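Local coordinates for maternal effect protein oskar (Drosophila melanogaster, PDB 5A4A), which acts as a germline inducer in germ plasm and, through this SGNH-hydrolase-like OSK domain, probably binds RNA, at residues A[90-96]-A[137-141]; A[152-156]-A[204-208]. All coordinates share one frame; numbering follows the deposited sequence.

Interaction 1 (A[90-96]-A[137-141]). With SO4 (sulfate ion), chain D.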
loop_
_atom_site.group_PDB
_atom_site.type_symbol
_atom_site.label_atom_id
_atom_site.label_comp_id
_atom_site.label_asym_id
_atom_site.label_seq_id
_atom_site.Cartn_x
_atom_site.Cartn_y
_atom_site.Cartn_z
ATOM N N ILE A 90 -8.176 5.254 -5.531
ATOM C CA ILE A 90 -8.296 6.679 -5.811
ATOM C C ILE A 90 -7.948 6.967 -7.266
ATOM O O ILE A 90 -8.674 7.689 -7.939
ATOM C CB ILE A 90 -7.444 7.520 -4.846
ATOM C CG1 ILE A 90 -8.093 7.469 -3.457
ATOM C CG2 ILE A 90 -7.330 8.964 -5.339
ATOM C CD1 ILE A 90 -7.394 8.275 -2.393
ATOM N N MET A 91 -6.861 6.381 -7.757
ATOM C CA MET A 91 -6.484 6.558 -9.167
ATOM C C MET A 91 -7.528 6.023 -10.159
ATOM O O MET A 91 -7.678 6.573 -11.254
ATOM C CB MET A 91 -5.107 5.945 -9.448
ATOM C CG MET A 91 -4.006 6.559 -8.608
ATOM S SD MET A 91 -2.428 5.695 -8.696
ATOM C CE MET A 91 -1.955 6.169 -10.356
ATOM N N ARG A 92 -8.237 4.956 -9.784
ATOM C CA ARG A 92 -9.270 4.377 -10.649
ATOM C C ARG A 92 -10.573 5.157 -10.554
ATOM O O ARG A 92 -11.536 4.858 -11.262
ATOM C CB ARG A 92 -9.542 2.906 -10.301
ATOM C CG ARG A 92 -8.437 1.957 -10.709
ATOM C CD ARG A 92 -8.773 0.498 -10.389
ATOM N NE ARG A 92 -7.634 -0.365 -10.693
ATOM C CZ ARG A 92 -7.573 -1.670 -10.449
ATOM N NH1 ARG A 92 -8.599 -2.305 -9.887
ATOM N NH2 ARG A 92 -6.476 -2.341 -10.774
ATOM N N GLY A 93 -10.607 6.134 -9.656
ATOM C CA GLY A 93 -11.764 6.997 -9.512
ATOM C C GLY A 93 -12.923 6.355 -8.769
ATOM O O GLY A 93 -14.076 6.715 -8.992
ATOM N N LYS A 94 -12.632 5.401 -7.888
ATOM C CA LYS A 94 -13.689 4.827 -7.060
ATOM C C LYS A 94 -14.272 5.920 -6.167
ATOM O O LYS A 94 -13.547 6.806 -5.710
ATOM C CB LYS A 94 -13.183 3.644 -6.222
ATOM C CG LYS A 94 -12.848 2.392 -7.041
ATOM C CD LYS A 94 -12.957 1.128 -6.187
ATOM C CE LYS A 94 -12.277 -0.067 -6.848
ATOM N NZ LYS A 94 -12.417 -1.309 -6.028
ATOM N N PRO A 95 -15.595 5.883 -5.949
ATOM C CA PRO A 95 -16.215 6.879 -5.072
ATOM C C PRO A 95 -15.626 6.783 -3.671
ATOM O O PRO A 95 -15.378 5.684 -3.179
ATOM C CB PRO A 95 -17.690 6.462 -5.051
ATOM C CG PRO A 95 -17.879 5.647 -6.288
ATOM C CD PRO A 95 -16.579 4.958 -6.535
ATOM N N LEU A 96 -15.396 7.929 -3.041
ATOM C CA LEU A 96 -14.852 7.959 -1.681
ATOM C C LEU A 96 -15.668 7.130 -0.682
ATOM O O LEU A 96 -15.098 6.411 0.140
ATOM C CB LEU A 96 -14.706 9.404 -1.192
ATOM C CG LEU A 96 -14.167 9.579 0.229
ATOM C CD1 LEU A 96 -12.710 9.143 0.319
ATOM C CD2 LEU A 96 -14.333 11.025 0.692
ATOM N N LYS A 137 -9.603 13.839 -2.208
ATOM C CA LYS A 137 -9.919 12.458 -1.869
ATOM C C LYS A 137 -8.833 11.876 -0.990
ATOM O O LYS A 137 -9.126 11.152 -0.038
ATOM C CB LYS A 137 -10.064 11.599 -3.121
ATOM C CG LYS A 137 -11.482 11.236 -3.432
ATOM C CD LYS A 137 -11.546 10.228 -4.563
ATOM C CE LYS A 137 -12.911 10.248 -5.204
ATOM N NZ LYS A 137 -12.951 9.433 -6.447
ATOM N N ILE A 138 -7.586 12.202 -1.311
ATOM C CA ILE A 138 -6.448 11.733 -0.530
ATOM C C ILE A 138 -6.531 12.331 0.874
ATOM O O ILE A 138 -6.342 11.634 1.872
ATOM C CB ILE A 138 -5.117 12.132 -1.185
ATOM C CG1 ILE A 138 -4.885 11.305 -2.453
ATOM C CG2 ILE A 138 -3.950 11.952 -0.217
ATOM C CD1 ILE A 138 -3.583 11.619 -3.121
ATOM N N TYR A 139 -6.821 13.628 0.936
ATOM C CA TYR A 139 -6.994 14.319 2.213
ATOM C C TYR A 139 -8.071 13.673 3.080
ATOM O O TYR A 139 -7.842 13.411 4.259
ATOM C CB TYR A 139 -7.295 15.802 1.953
ATOM C CG TYR A 139 -7.939 16.530 3.108
ATOM C CD1 TYR A 139 -7.221 16.819 4.260
ATOM C CD2 TYR A 139 -9.257 16.950 3.030
ATOM C CE1 TYR A 139 -7.813 17.495 5.315
ATOM C CE2 TYR A 139 -9.852 17.628 4.072
ATOM C CZ TYR A 139 -9.125 17.894 5.208
ATOM O OH TYR A 139 -9.718 18.558 6.249
ATOM N N ARG A 140 -9.243 13.409 2.504
ATOM C CA ARG A 140 -10.345 12.834 3.276
ATOM C C ARG A 140 -10.121 11.370 3.638
ATOM O O ARG A 140 -10.441 10.943 4.742
ATOM C CB ARG A 140 -11.673 13.007 2.538
ATOM C CG ARG A 140 -12.052 14.466 2.404
ATOM C CD ARG A 140 -13.377 14.686 1.690
ATOM N NE ARG A 140 -13.598 16.122 1.605
ATOM C CZ ARG A 140 -14.207 16.855 2.536
ATOM N NH1 ARG A 140 -14.744 16.294 3.619
ATOM N NH2 ARG A 140 -14.320 18.157 2.347
ATOM N N PHE A 141 -9.578 10.597 2.708
ATOM C CA PHE A 141 -9.331 9.192 3.009
ATOM C C PHE A 141 -8.296 9.043 4.121
ATOM O O PHE A 141 -8.434 8.180 5.006
ATOM C CB PHE A 141 -8.905 8.421 1.761
ATOM C CG PHE A 141 -8.658 6.958 2.014
ATOM C CD1 PHE A 141 -9.660 6.148 2.526
ATOM C CD2 PHE A 141 -7.416 6.397 1.754
ATOM C CE1 PHE A 141 -9.432 4.801 2.770
ATOM C CE2 PHE A 141 -7.178 5.048 1.992
ATOM C CZ PHE A 141 -8.187 4.249 2.496
HETATM S S SO4 D . -7.100 0.466 -13.921
HETATM O O1 SO4 D . -7.633 1.818 -14.076
HETATM O O2 SO4 D . -6.462 0.020 -15.163
HETATM O O3 SO4 D . -6.147 0.446 -12.811
HETATM O O4 SO4 D . -8.196 -0.447 -13.606
HETATM O O HOH W 1 -10.486 9.451 -7.550
#

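Interaction 2 (A[152-156]-A[204-208])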
loop_
_atom_site.group_PDB
_atom_site.type_symbol
_atom_site.label_atom_id
_atom_site.label_comp_id
_atom_site.label_asym_id
_atom_site.label_seq_id
_atom_site.Cartn_x
_atom_site.Cartn_y
_atom_site.Cartn_z
ATOM N N LEU A 152 -5.600 1.446 16.414
ATOM C CA LEU A 152 -4.473 0.802 15.762
ATOM C C LEU A 152 -3.361 1.806 15.520
ATOM O O LEU A 152 -3.586 3.021 15.547
ATOM C CB LEU A 152 -4.922 0.172 14.433
ATOM C CG LEU A 152 -6.008 -0.912 14.581
ATOM C CD1 LEU A 152 -6.609 -1.288 13.219
ATOM C CD2 LEU A 152 -5.427 -2.138 15.267
ATOM N N LYS A 153 -2.161 1.305 15.265
ATOM C CA LYS A 153 -1.058 2.188 14.923
ATOM C C LYS A 153 -1.272 2.791 13.529
ATOM O O LYS A 153 -1.464 2.064 12.544
ATOM C CB LYS A 153 0.265 1.432 14.999
ATOM C CG LYS A 153 1.484 2.290 14.715
ATOM C CD LYS A 153 1.734 3.300 15.834
ATOM C CE LYS A 153 3.061 4.019 15.584
ATOM N NZ LYS A 153 3.413 4.930 16.715
ATOM N N VAL A 154 -1.242 4.120 13.458
ATOM C CA VAL A 154 -1.392 4.830 12.195
ATOM C C VAL A 154 -0.186 5.726 11.956
ATOM O O VAL A 154 0.123 6.598 12.761
ATOM C CB VAL A 154 -2.676 5.680 12.171
ATOM C CG1 VAL A 154 -2.728 6.505 10.885
ATOM C CG2 VAL A 154 -3.907 4.779 12.305
ATOM N N ILE A 155 0.499 5.494 10.840
ATOM C CA ILE A 155 1.718 6.217 10.517
ATOM C C ILE A 155 1.473 7.212 9.392
ATOM O O ILE A 155 1.063 6.835 8.292
ATOM C CB ILE A 155 2.819 5.223 10.104
ATOM C CG1 ILE A 155 3.046 4.228 11.246
ATOM C CG2 ILE A 155 4.106 5.951 9.711
ATOM C CD1 ILE A 155 3.975 3.077 10.891
ATOM N N ASP A 156 1.742 8.484 9.668
ATOM C CA ASP A 156 1.559 9.532 8.671
ATOM C C ASP A 156 2.811 9.650 7.794
ATOM O O ASP A 156 3.799 10.285 8.182
ATOM C CB ASP A 156 1.210 10.854 9.378
ATOM C CG ASP A 156 1.295 12.076 8.462
ATOM O OD1 ASP A 156 1.204 11.949 7.221
ATOM O OD2 ASP A 156 1.454 13.186 9.004
ATOM N N THR A 204 10.900 4.749 12.270
ATOM C CA THR A 204 11.026 5.511 13.506
ATOM C C THR A 204 9.708 5.515 14.285
ATOM O O THR A 204 9.702 5.677 15.503
ATOM C CB THR A 204 11.512 6.940 13.242
ATOM O OG1 THR A 204 10.602 7.606 12.360
ATOM C CG2 THR A 204 12.887 6.906 12.598
ATOM N N SER A 205 8.602 5.301 13.583
ATOM C CA SER A 205 7.303 5.199 14.234
ATOM C C SER A 205 7.100 3.843 14.914
ATOM O O SER A 205 6.146 3.654 15.683
ATOM C CB SER A 205 6.195 5.427 13.204
ATOM O OG SER A 205 6.296 6.723 12.646
ATOM N N LEU A 206 7.987 2.894 14.632
ATOM C CA LEU A 206 7.822 1.534 15.138
ATOM C C LEU A 206 8.999 1.074 15.997
ATOM O O LEU A 206 9.142 -0.112 16.303
ATOM C CB LEU A 206 7.634 0.569 13.956
ATOM C CG LEU A 206 6.367 0.748 13.116
ATOM C CD1 LEU A 206 6.396 -0.232 11.936
ATOM C CD2 LEU A 206 5.111 0.515 13.949
ATOM N N GLU A 207 9.854 2.009 16.380
ATOM C CA GLU A 207 11.095 1.635 17.047
ATOM C C GLU A 207 10.929 0.996 18.420
ATOM O O GLU A 207 11.614 0.021 18.760
ATOM C CB GLU A 207 12.016 2.836 17.187
ATOM C CG GLU A 207 13.313 2.469 17.893
ATOM C CD GLU A 207 14.379 3.524 17.760
ATOM O OE1 GLU A 207 14.080 4.600 17.202
ATOM O OE2 GLU A 207 15.519 3.270 18.209
ATOM N N TYR A 208 10.047 1.571 19.224
ATOM C CA TYR A 208 9.919 1.150 20.612
ATOM C C TYR A 208 8.601 0.423 20.865
ATOM O O TYR A 208 8.428 -0.177 21.927
ATOM C CB TYR A 208 10.035 2.359 21.537
ATOM C CG TYR A 208 11.369 3.077 21.440
ATOM C CD1 TYR A 208 12.507 2.548 22.036
ATOM C CD2 TYR A 208 11.486 4.280 20.759
ATOM C CE1 TYR A 208 13.720 3.189 21.948
ATOM C CE2 TYR A 208 12.706 4.931 20.661
ATOM C CZ TYR A 208 13.814 4.378 21.266
ATOM O OH TYR A 208 15.027 5.016 21.194
#

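Interaction 1 (A[90-96]-A[137-141])
The ammonium of K137 has two partners: NZ donates to K94 O at 2.8 Å and to a water, which in turn donates to I90 O. The direct bond reaches the oxygen from above the carbonyl plane, 45° out of it, with a C=O...N angle of 135°. Beyond CG the lysine chain is extended, which carries the charge out from helix 132-148 to the turn that closes helix 87-91. That turn is a Schellman motif: G93 N returns to I90 O at 3.0 Å, and G93 takes the positive phi that glycine tolerates easily.

Behind the ammonium the contact is apolar. K137 CG lies 4.3 Å from L96 CB. I90 CD1 meets I138 CG1 at 3.9 Å, the two side chains at about a right angle. In L96 a chi1 of 179° swings CG away from the backbone N and sets the two methyls against neighbouring residues of the helix, CD2 3.8 Å from R140 CB and CD1 4.1 Å from F141 CB. R140 itself turns its guanidinium to D136. R92, which does not touch 137-141, donates from NE to a sulfate, probably from the crystallisation liquor, that S183 and K184 also hold.

With an alanine in place of K137, K94 O and the water would probably lose their shared cationic donor. The lysine's aliphatic stem thus packs on leucine while its tip grips one carbonyl directly and another through water.

Interaction 2 (A[152-156]-A[204-208])
The C-terminal tail that follows helix 192-204 packs against strand 154-155 and the residue before it; the strand is an outer one of the parallel part of the sheet in this SGNH-hydrolase-type domain. I155 carries the apolar half of the meeting. Its CG1 is anti to the carbonyl carbon (chi1 -58°), and the chain runs on to put CD1 4.0 Å from L206 CG, the two side chains at about a right angle. The same CD1 lies 4.0 Å from S205 CB, while the branch methyl CG2 stands 3.7 Å from S205 OG. That hydroxyl is bonded to V201 O in the preceding helix, so the polar atom beside the methyl already has a partner. The small serine is consistent with a close approach of the tail to the branched isoleucine.

K153, two residues before I155, brings its CG to the same methyl, L206 CD2, that faces I155 CD1; the CG to CD2 distance is 4.1 Å, and the lysine and leucine slide past each other in opposite directions. A bend at chi2 (69°) turns the rest of the lysine toward the tail, where CE is 3.1 Å from S205 O and NZ 3.2 Å from the same oxygen. I118 of the adjoining strand 116-120 also touches I155 and L206, extending the apolar patch.

Leucine and isoleucine thus bury hydrocarbon where the tail meets the sheet, while the lysine lays CG against one methyl of the leucine and leaves its amino group near S205 O, which would probably suit a charge at the surface.

From the N terminus, the chain reaches interaction 1 at 90-96, where helix 87-91 ends and helix 96-112 begins. It then runs through that helix, strand 116-120 and the start of helix 132-148, and closes the loop at 137-141. Interaction 2 opens only afterwards, at 152-156, and closes at the C-terminal tail, 204-208, after helix 192-204. The two loops therefore stand in series, neither nested nor crossed. Helix 132-148 leads directly to strand 154-155, yet the contact centres lie about 24 Å apart. Interaction 1 joins an inter-helical turn to a helix, and interaction 2 joins the sheet to the chain's end.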